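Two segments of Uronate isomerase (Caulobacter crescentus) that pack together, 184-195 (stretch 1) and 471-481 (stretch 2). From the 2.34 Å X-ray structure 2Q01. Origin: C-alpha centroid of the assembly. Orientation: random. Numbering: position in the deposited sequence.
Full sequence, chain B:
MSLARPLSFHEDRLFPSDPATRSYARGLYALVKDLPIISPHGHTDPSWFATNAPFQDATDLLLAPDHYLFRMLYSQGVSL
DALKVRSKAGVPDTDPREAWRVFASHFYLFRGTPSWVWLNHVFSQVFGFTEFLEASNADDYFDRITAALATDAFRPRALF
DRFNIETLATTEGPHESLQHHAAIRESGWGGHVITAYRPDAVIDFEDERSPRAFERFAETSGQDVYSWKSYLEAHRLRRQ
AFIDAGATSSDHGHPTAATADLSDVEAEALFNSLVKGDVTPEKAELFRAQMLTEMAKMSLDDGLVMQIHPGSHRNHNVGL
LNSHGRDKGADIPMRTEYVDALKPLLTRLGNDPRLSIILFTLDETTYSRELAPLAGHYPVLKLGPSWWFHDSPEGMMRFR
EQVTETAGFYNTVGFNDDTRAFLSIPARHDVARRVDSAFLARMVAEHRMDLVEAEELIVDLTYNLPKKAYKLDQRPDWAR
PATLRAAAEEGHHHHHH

Stretch 1 (184-195) IRESGWGGHVIT
Stretch 2 471-481: KLDQRPDWARP

Two nitrogen donors, W189 NE1 and R480 NH2, lie 3.1 Å apart without bonding; each is satisfied elsewhere in the structure. W189 (chi1 t, chi2 66°) meets the guanidinium near its plane, while G191 N lies over a face, 4.0 Å from R480 CZ.

The one hydrogen bond across the contact is backbone to backbone: R480 N donates to G190 O at 2.8 Å, at 152°. In register, G190 CA lies 4.3 Å from A479 CA, and R185 CA lies 5.6 Å from W478 CA. At G190 (phi/psi -105/20) an ideal CB would clash with R480 CG at 2.6 Å.

Stretch 1 leaves a helix, passes through a loop and continues as a strand that includes V193 and I194. Stretch 2 is irregular, with a type I turn from P476 to A479 that carries W478 (chi1 p, chi2 -101°) toward stretch 1. R185 (m, t, m) lays CD over the indole, 3.5 Å from the five-membered ring centroid of W478 and 16° off its normal. At the edge, I194 CG2 is 4.0 Å from W478 CH2. H192 (chi1 t) sits obliquely, its ring centroid 5.2 Å from that of the W478 six-membered ring, planes at 31°.

R475 (m, m, m) has NE and NH1 each donating to R480 O at 2.8 Å, and H192 CB covers a guanidinium face, 3.4 Å from R475 NH2.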

ATOM      1  N   ILE B 184     -17.575  32.034 -25.768  1.00 45.01           N
ATOM      2  CA  ILE B 184     -17.769  32.306 -24.347  1.00 46.41           C
ATOM      3  C   ILE B 184     -17.177  33.665 -23.995  1.00 51.90           C
ATOM      4  O   ILE B 184     -17.823  34.476 -23.325  1.00 65.76           O
ATOM      5  CB  ILE B 184     -17.172  31.183 -23.452  1.00 42.81           C
ATOM      6  CG1 ILE B 184     -18.111  29.973 -23.415  1.00 37.15           C
ATOM      7  CG2 ILE B 184     -16.919  31.680 -22.018  1.00 52.63           C
ATOM      8  CD1 ILE B 184     -17.437  28.674 -22.978  1.00 28.87           C
ATOM      9  N   ARG B 185     -15.952  33.915 -24.448  1.00 49.18           N
ATOM     10  CA  ARG B 185     -15.273  35.174 -24.159  1.00 50.35           C
ATOM     11  C   ARG B 185     -16.013  36.360 -24.773  1.00 53.26           C
ATOM     12  O   ARG B 185     -16.187  37.396 -24.131  1.00 59.62           O
ATOM     13  CB  ARG B 185     -13.830  35.133 -24.669  1.00 48.42           C
ATOM     14  CG  ARG B 185     -13.108  33.828 -24.380  1.00 47.69           C
ATOM     15  CD  ARG B 185     -11.603  33.986 -24.529  1.00 44.30           C
ATOM     16  NE  ARG B 185     -11.181  33.914 -25.924  1.00 54.56           N
ATOM     17  CZ  ARG B 185     -11.061  32.783 -26.611  1.00 49.34           C
ATOM     18  NH1 ARG B 185     -10.670  32.812 -27.878  1.00 57.10           N
ATOM     19  NH2 ARG B 185     -11.332  31.621 -26.032  1.00 37.71           N
ATOM     20  N   GLU B 186     -16.443  36.198 -26.020  1.00 56.84           N
ATOM     21  CA  GLU B 186     -17.007  37.300 -26.795  1.00 58.84           C
ATOM     22  C   GLU B 186     -18.378  37.736 -26.285  1.00 61.66           C
ATOM     23  O   GLU B 186     -18.804  38.869 -26.530  1.00 66.27           O
ATOM     24  CB  GLU B 186     -17.088  36.932 -28.271  1.00 59.52           C
ATOM     25  CG  GLU B 186     -15.768  37.042 -29.005  1.00 74.77           C
ATOM     26  CD  GLU B 186     -15.931  36.851 -30.494  1.00 91.18           C
ATOM     27  OE1 GLU B 186     -16.228  35.717 -30.929  1.00 90.76           O
ATOM     28  OE2 GLU B 186     -15.767  37.845 -31.228  1.00 94.34           O
ATOM     29  N   SER B 187     -19.063  36.838 -25.576  1.00 59.64           N
ATOM     30  CA  SER B 187     -20.372  37.136 -24.994  1.00 60.50           C
ATOM     31  C   SER B 187     -20.243  38.048 -23.781  1.00 62.40           C
ATOM     32  O   SER B 187     -19.156  38.190 -23.216  1.00 60.11           O
ATOM     33  CB  SER B 187     -21.109  35.849 -24.609  1.00 60.38           C
ATOM     34  OG  SER B 187     -20.533  35.242 -23.467  1.00 50.88           O
ATOM     35  N   GLY B 188     -21.361  38.655 -23.384  1.00 67.43           N
ATOM     36  CA  GLY B 188     -21.403  39.564 -22.233  1.00 69.86           C
ATOM     37  C   GLY B 188     -21.226  38.875 -20.891  1.00 64.76           C
ATOM     38  O   GLY B 188     -20.822  39.506 -19.912  1.00 69.54           O
ATOM     39  N   TRP B 189     -21.546  37.581 -20.856  1.00 60.93           N
ATOM     40  CA  TRP B 189     -21.337  36.713 -19.700  1.00 55.69           C
ATOM     41  C   TRP B 189     -19.855  36.630 -19.346  1.00 59.19           C
ATOM     42  O   TRP B 189     -19.008  36.494 -20.230  1.00 61.63           O
ATOM     43  CB  TRP B 189     -21.871  35.326 -20.029  1.00 50.17           C
ATOM     44  CG  TRP B 189     -21.903  34.362 -18.887  1.00 54.74           C
ATOM     45  CD1 TRP B 189     -22.677  34.442 -17.765  1.00 43.70           C
ATOM     46  CD2 TRP B 189     -21.158  33.143 -18.775  1.00 52.51           C
ATOM     47  NE1 TRP B 189     -22.453  33.357 -16.957  1.00 42.56           N
ATOM     48  CE2 TRP B 189     -21.523  32.544 -17.550  1.00 53.44           C
ATOM     49  CE3 TRP B 189     -20.212  32.500 -19.588  1.00 44.30           C
ATOM     50  CZ2 TRP B 189     -20.978  31.331 -17.118  1.00 46.28           C
ATOM     51  CZ3 TRP B 189     -19.671  31.292 -19.157  1.00 40.29           C
ATOM     52  CH2 TRP B 189     -20.056  30.722 -17.930  1.00 47.49           C
ATOM     53  N   GLY B 190     -19.552  36.720 -18.053  1.00 58.64           N
ATOM     54  CA  GLY B 190     -18.170  36.870 -17.593  1.00 57.27           C
ATOM     55  C   GLY B 190     -17.534  35.635 -16.986  1.00 54.60           C
ATOM     56  O   GLY B 190     -16.548  35.737 -16.256  1.00 50.88           O
ATOM     57  N   GLY B 191     -18.096  34.468 -17.295  1.00 53.69           N
ATOM     58  CA  GLY B 191     -17.583  33.198 -16.788  1.00 50.76           C
ATOM     59  C   GLY B 191     -16.231  32.845 -17.376  1.00 46.79           C
ATOM     60  O   GLY B 191     -16.035  32.918 -18.594  1.00 45.08           O
ATOM     61  N   HIS B 192     -15.304  32.465 -16.498  1.00 39.06           N
ATOM     62  CA  HIS B 192     -13.932  32.164 -16.879  1.00 34.83           C
ATOM     63  C   HIS B 192     -13.821  30.679 -17.192  1.00 35.74           C
ATOM     64  O   HIS B 192     -13.349  29.883 -16.379  1.00 47.93           O
ATOM     65  CB  HIS B 192     -12.977  32.601 -15.764  1.00 29.06           C
ATOM     66  CG  HIS B 192     -11.520  32.496 -16.106  1.00 40.47           C
ATOM     67  ND1 HIS B 192     -10.638  31.735 -15.368  1.00 45.67           N
ATOM     68  CD2 HIS B 192     -10.785  33.079 -17.082  1.00 44.39           C
ATOM     69  CE1 HIS B 192      -9.427  31.842 -15.882  1.00 40.81           C
ATOM     70  NE2 HIS B 192      -9.488  32.652 -16.923  1.00 50.24           N
ATOM     71  N   VAL B 193     -14.302  30.317 -18.378  1.00 39.16           N
ATOM     72  CA  VAL B 193     -14.166  28.963 -18.893  1.00 35.26           C
ATOM     73  C   VAL B 193     -12.950  28.925 -19.814  1.00 40.91           C
ATOM     74  O   VAL B 193     -12.922  29.585 -20.854  1.00 37.83           O
ATOM     75  CB  VAL B 193     -15.435  28.485 -19.627  1.00 36.10           C
ATOM     76  CG1 VAL B 193     -15.227  27.089 -20.197  1.00 35.69           C
ATOM     77  CG2 VAL B 193     -16.644  28.508 -18.683  1.00 29.97           C
ATOM     78  N   ILE B 194     -11.937  28.173 -19.404  1.00 45.71           N
ATOM     79  CA  ILE B 194     -10.694  28.063 -20.165  1.00 46.61           C
ATOM     80  C   ILE B 194     -10.471  26.636 -20.652  1.00 44.91           C
ATOM     81  O   ILE B 194     -11.311  25.759 -20.449  1.00 44.99           O
ATOM     82  CB  ILE B 194      -9.462  28.568 -19.363  1.00 38.53           C
ATOM     83  CG1 ILE B 194      -9.295  27.796 -18.052  1.00 37.03           C
ATOM     84  CG2 ILE B 194      -9.581  30.057 -19.107  1.00 43.24           C
ATOM     85  CD1 ILE B 194      -7.952  28.004 -17.385  1.00 34.75           C
ATOM     86  N   THR B 195      -9.333  26.413 -21.297  1.00 45.98           N
ATOM     87  CA  THR B 195      -9.028  25.115 -21.883  1.00 44.35           C
ATOM     88  C   THR B 195      -7.712  24.538 -21.348  1.00 42.57           C
ATOM     89  O   THR B 195      -7.002  25.190 -20.582  1.00 37.60           O
ATOM     90  CB  THR B 195      -9.029  25.194 -23.433  1.00 44.82           C
ATOM     91  OG1 THR B 195      -8.726  23.909 -23.982  1.00 51.75           O
ATOM     92  CG2 THR B 195      -8.020  26.222 -23.938  1.00 40.60           C
ATOM     93  N   LYS B 471      -1.090  29.019 -12.314  1.00 42.54           N
ATOM     94  CA  LYS B 471      -0.825  30.378 -12.814  1.00 40.59           C
ATOM     95  C   LYS B 471      -2.103  31.167 -13.147  1.00 45.48           C
ATOM     96  O   LYS B 471      -2.201  31.839 -14.178  1.00 49.09           O
ATOM     97  CB  LYS B 471       0.162  30.338 -13.993  1.00 38.36           C
ATOM     98  CG  LYS B 471       1.511  29.678 -13.669  1.00 35.36           C
ATOM     99  CD  LYS B 471       2.365  29.520 -14.920  1.00 50.47           C
ATOM    100  CE  LYS B 471       3.730  28.924 -14.595  1.00 67.58           C
ATOM    101  NZ  LYS B 471       4.653  28.931 -15.778  1.00 56.15           N
ATOM    102  N   LEU B 472      -3.075  31.067 -12.244  1.00 47.70           N
ATOM    103  CA  LEU B 472      -4.401  31.649 -12.413  1.00 50.45           C
ATOM    104  C   LEU B 472      -4.530  33.039 -11.785  1.00 59.89           C
ATOM    105  O   LEU B 472      -5.636  33.584 -11.688  1.00 62.61           O
ATOM    106  CB  LEU B 472      -5.445  30.699 -11.816  1.00 46.08           C
ATOM    107  CG  LEU B 472      -6.323  29.816 -12.707  1.00 38.51           C
ATOM    108  CD1 LEU B 472      -5.695  29.514 -14.043  1.00 34.89           C
ATOM    109  CD2 LEU B 472      -6.636  28.532 -11.982  1.00 37.27           C
ATOM    110  N   ASP B 473      -3.395  33.611 -11.386  1.00 69.53           N
ATOM    111  CA  ASP B 473      -3.354  34.889 -10.675  1.00 79.87           C
ATOM    112  C   ASP B 473      -3.623  36.113 -11.555  1.00 82.97           C
ATOM    113  O   ASP B 473      -3.964  37.181 -11.042  1.00 87.24           O
ATOM    114  CB  ASP B 473      -2.026  35.041  -9.927  1.00 88.39           C
ATOM    115  CG  ASP B 473      -1.950  34.165  -8.680  1.00101.80           C
ATOM    116  OD1 ASP B 473      -0.840  33.691  -8.352  1.00110.00           O
ATOM    117  OD2 ASP B 473      -2.996  33.950  -8.025  1.00100.37           O
ATOM    118  N   GLN B 474      -3.467  35.960 -12.867  1.00 85.27           N
ATOM    119  CA  GLN B 474      -3.851  37.008 -13.808  1.00 86.92           C
ATOM    120  C   GLN B 474      -5.163  36.637 -14.484  1.00 83.68           C
ATOM    121  O   GLN B 474      -5.180  35.815 -15.403  1.00 89.82           O
ATOM    122  CB  GLN B 474      -2.772  37.252 -14.874  1.00 92.29           C
ATOM    123  CG  GLN B 474      -1.407  37.680 -14.350  1.00108.94           C
ATOM    124  CD  GLN B 474      -0.359  36.584 -14.477  1.00122.72           C
ATOM    125  OE1 GLN B 474       0.531  36.665 -15.323  1.00124.12           O
ATOM    126  NE2 GLN B 474      -0.467  35.551 -13.645  1.00125.16           N
ATOM    127  N   ARG B 475      -6.260  37.227 -14.011  1.00 76.82           N
ATOM    128  CA  ARG B 475      -7.544  37.119 -14.698  1.00 72.08           C
ATOM    129  C   ARG B 475      -7.468  37.917 -15.991  1.00 73.32           C
ATOM    130  O   ARG B 475      -6.927  39.028 -16.002  1.00 74.02           O
ATOM    131  CB  ARG B 475      -8.693  37.671 -13.843  1.00 74.81           C
ATOM    132  CG  ARG B 475      -9.126  36.795 -12.682  1.00 65.11           C
ATOM    133  CD  ARG B 475     -10.005  35.639 -13.122  1.00 62.40           C
ATOM    134  NE  ARG B 475     -11.424  35.986 -13.168  1.00 39.47           N
ATOM    135  CZ  ARG B 475     -12.407  35.105 -12.984  1.00 44.59           C
ATOM    136  NH1 ARG B 475     -13.680  35.482 -13.037  1.00 34.76           N
ATOM    137  NH2 ARG B 475     -12.116  33.839 -12.734  1.00 35.48           N
ATOM    138  N   PRO B 476      -7.991  37.351 -17.092  1.00 70.16           N
ATOM    139  CA  PRO B 476      -8.061  38.140 -18.310  1.00 68.41           C
ATOM    140  C   PRO B 476      -9.237  39.118 -18.272  1.00 69.65           C
ATOM    141  O   PRO B 476     -10.149  38.961 -17.454  1.00 73.60           O
ATOM    142  CB  PRO B 476      -8.254  37.086 -19.406  1.00 66.76           C
ATOM    143  CG  PRO B 476      -8.231  35.743 -18.721  1.00 54.37           C
ATOM    144  CD  PRO B 476      -8.521  35.993 -17.291  1.00 63.68           C
ATOM    145  N   ASP B 477      -9.203  40.110 -19.158  1.00 73.32           N
ATOM    146  CA  ASP B 477     -10.203  41.179 -19.206  1.00 74.19           C
ATOM    147  C   ASP B 477     -11.588  40.692 -19.629  1.00 66.00           C
ATOM    148  O   ASP B 477     -12.596  41.308 -19.277  1.00 64.90           O
ATOM    149  CB  ASP B 477      -9.746  42.298 -20.152  1.00 86.51           C
ATOM    150  CG  ASP B 477      -8.366  42.842 -19.804  1.00104.24           C
ATOM    151  OD1 ASP B 477      -8.263  44.053 -19.510  1.00113.93           O
ATOM    152  OD2 ASP B 477      -7.385  42.063 -19.825  1.00108.61           O
ATOM    153  N   TRP B 478     -11.627  39.588 -20.376  1.00 58.63           N
ATOM    154  CA  TRP B 478     -12.878  39.050 -20.918  1.00 50.31           C
ATOM    155  C   TRP B 478     -13.756  38.326 -19.897  1.00 46.39           C
ATOM    156  O   TRP B 478     -14.935  38.064 -20.157  1.00 46.60           O
ATOM    157  CB  TRP B 478     -12.614  38.153 -22.139  1.00 50.53           C
ATOM    158  CG  TRP B 478     -11.650  37.002 -21.937  1.00 40.22           C
ATOM    159  CD1 TRP B 478     -10.339  36.966 -22.308  1.00 42.50           C
ATOM    160  CD2 TRP B 478     -11.937  35.715 -21.354  1.00 40.10           C
ATOM    161  NE1 TRP B 478      -9.786  35.746 -21.990  1.00 44.39           N
ATOM    162  CE2 TRP B 478     -10.745  34.961 -21.403  1.00 49.54           C
ATOM    163  CE3 TRP B 478     -13.086  35.126 -20.800  1.00 36.47           C
ATOM    164  CZ2 TRP B 478     -10.663  33.652 -20.912  1.00 52.94           C
ATOM    165  CZ3 TRP B 478     -13.007  33.826 -20.318  1.00 40.47           C
ATOM    166  CH2 TRP B 478     -11.801  33.105 -20.376  1.00 46.07           C
ATOM    167  N   ALA B 479     -13.167  37.995 -18.750  1.00 49.20           N
ATOM    168  CA  ALA B 479     -13.881  37.356 -17.649  1.00 49.88           C
ATOM    169  C   ALA B 479     -14.245  38.371 -16.559  1.00 55.84           C
ATOM    170  O   ALA B 479     -13.859  39.542 -16.632  1.00 59.48           O
ATOM    171  CB  ALA B 479     -13.034  36.229 -17.068  1.00 45.66           C
ATOM    172  N   ARG B 480     -14.985  37.916 -15.550  1.00 55.42           N
ATOM    173  CA  ARG B 480     -15.274  38.725 -14.366  1.00 60.23           C
ATOM    174  C   ARG B 480     -14.006  38.959 -13.548  1.00 68.16           C
ATOM    175  O   ARG B 480     -13.046  38.189 -13.658  1.00 75.65           O
ATOM    176  CB  ARG B 480     -16.282  38.009 -13.473  1.00 59.34           C
ATOM    177  CG  ARG B 480     -17.698  38.066 -13.945  1.00 57.30           C
ATOM    178  CD  ARG B 480     -18.500  37.015 -13.223  1.00 66.48           C
ATOM    179  NE  ARG B 480     -19.658  36.616 -14.009  1.00 80.40           N
ATOM    180  CZ  ARG B 480     -20.192  35.401 -14.002  1.00 72.23           C
ATOM    181  NH1 ARG B 480     -19.677  34.435 -13.249  1.00 60.10           N
ATOM    182  NH2 ARG B 480     -21.244  35.152 -14.763  1.00 66.95           N
ATOM    183  N   PRO B 481     -13.983  40.037 -12.738  1.00 68.36           N
ATOM    184  CA  PRO B 481     -12.985  40.064 -11.669  1.00 68.79           C
ATOM    185  C   PRO B 481     -13.300  39.024 -10.581  1.00 69.59           C
ATOM    186  O   PRO B 481     -14.449  38.583 -10.445  1.00 53.44           O
ATOM    187  CB  PRO B 481     -13.088  41.492 -11.123  1.00 64.86           C
ATOM    188  CG  PRO B 481     -14.456  41.943 -11.484  1.00 70.99           C
ATOM    189  CD  PRO B 481     -14.788  41.273 -12.780  1.00 67.94           C
TER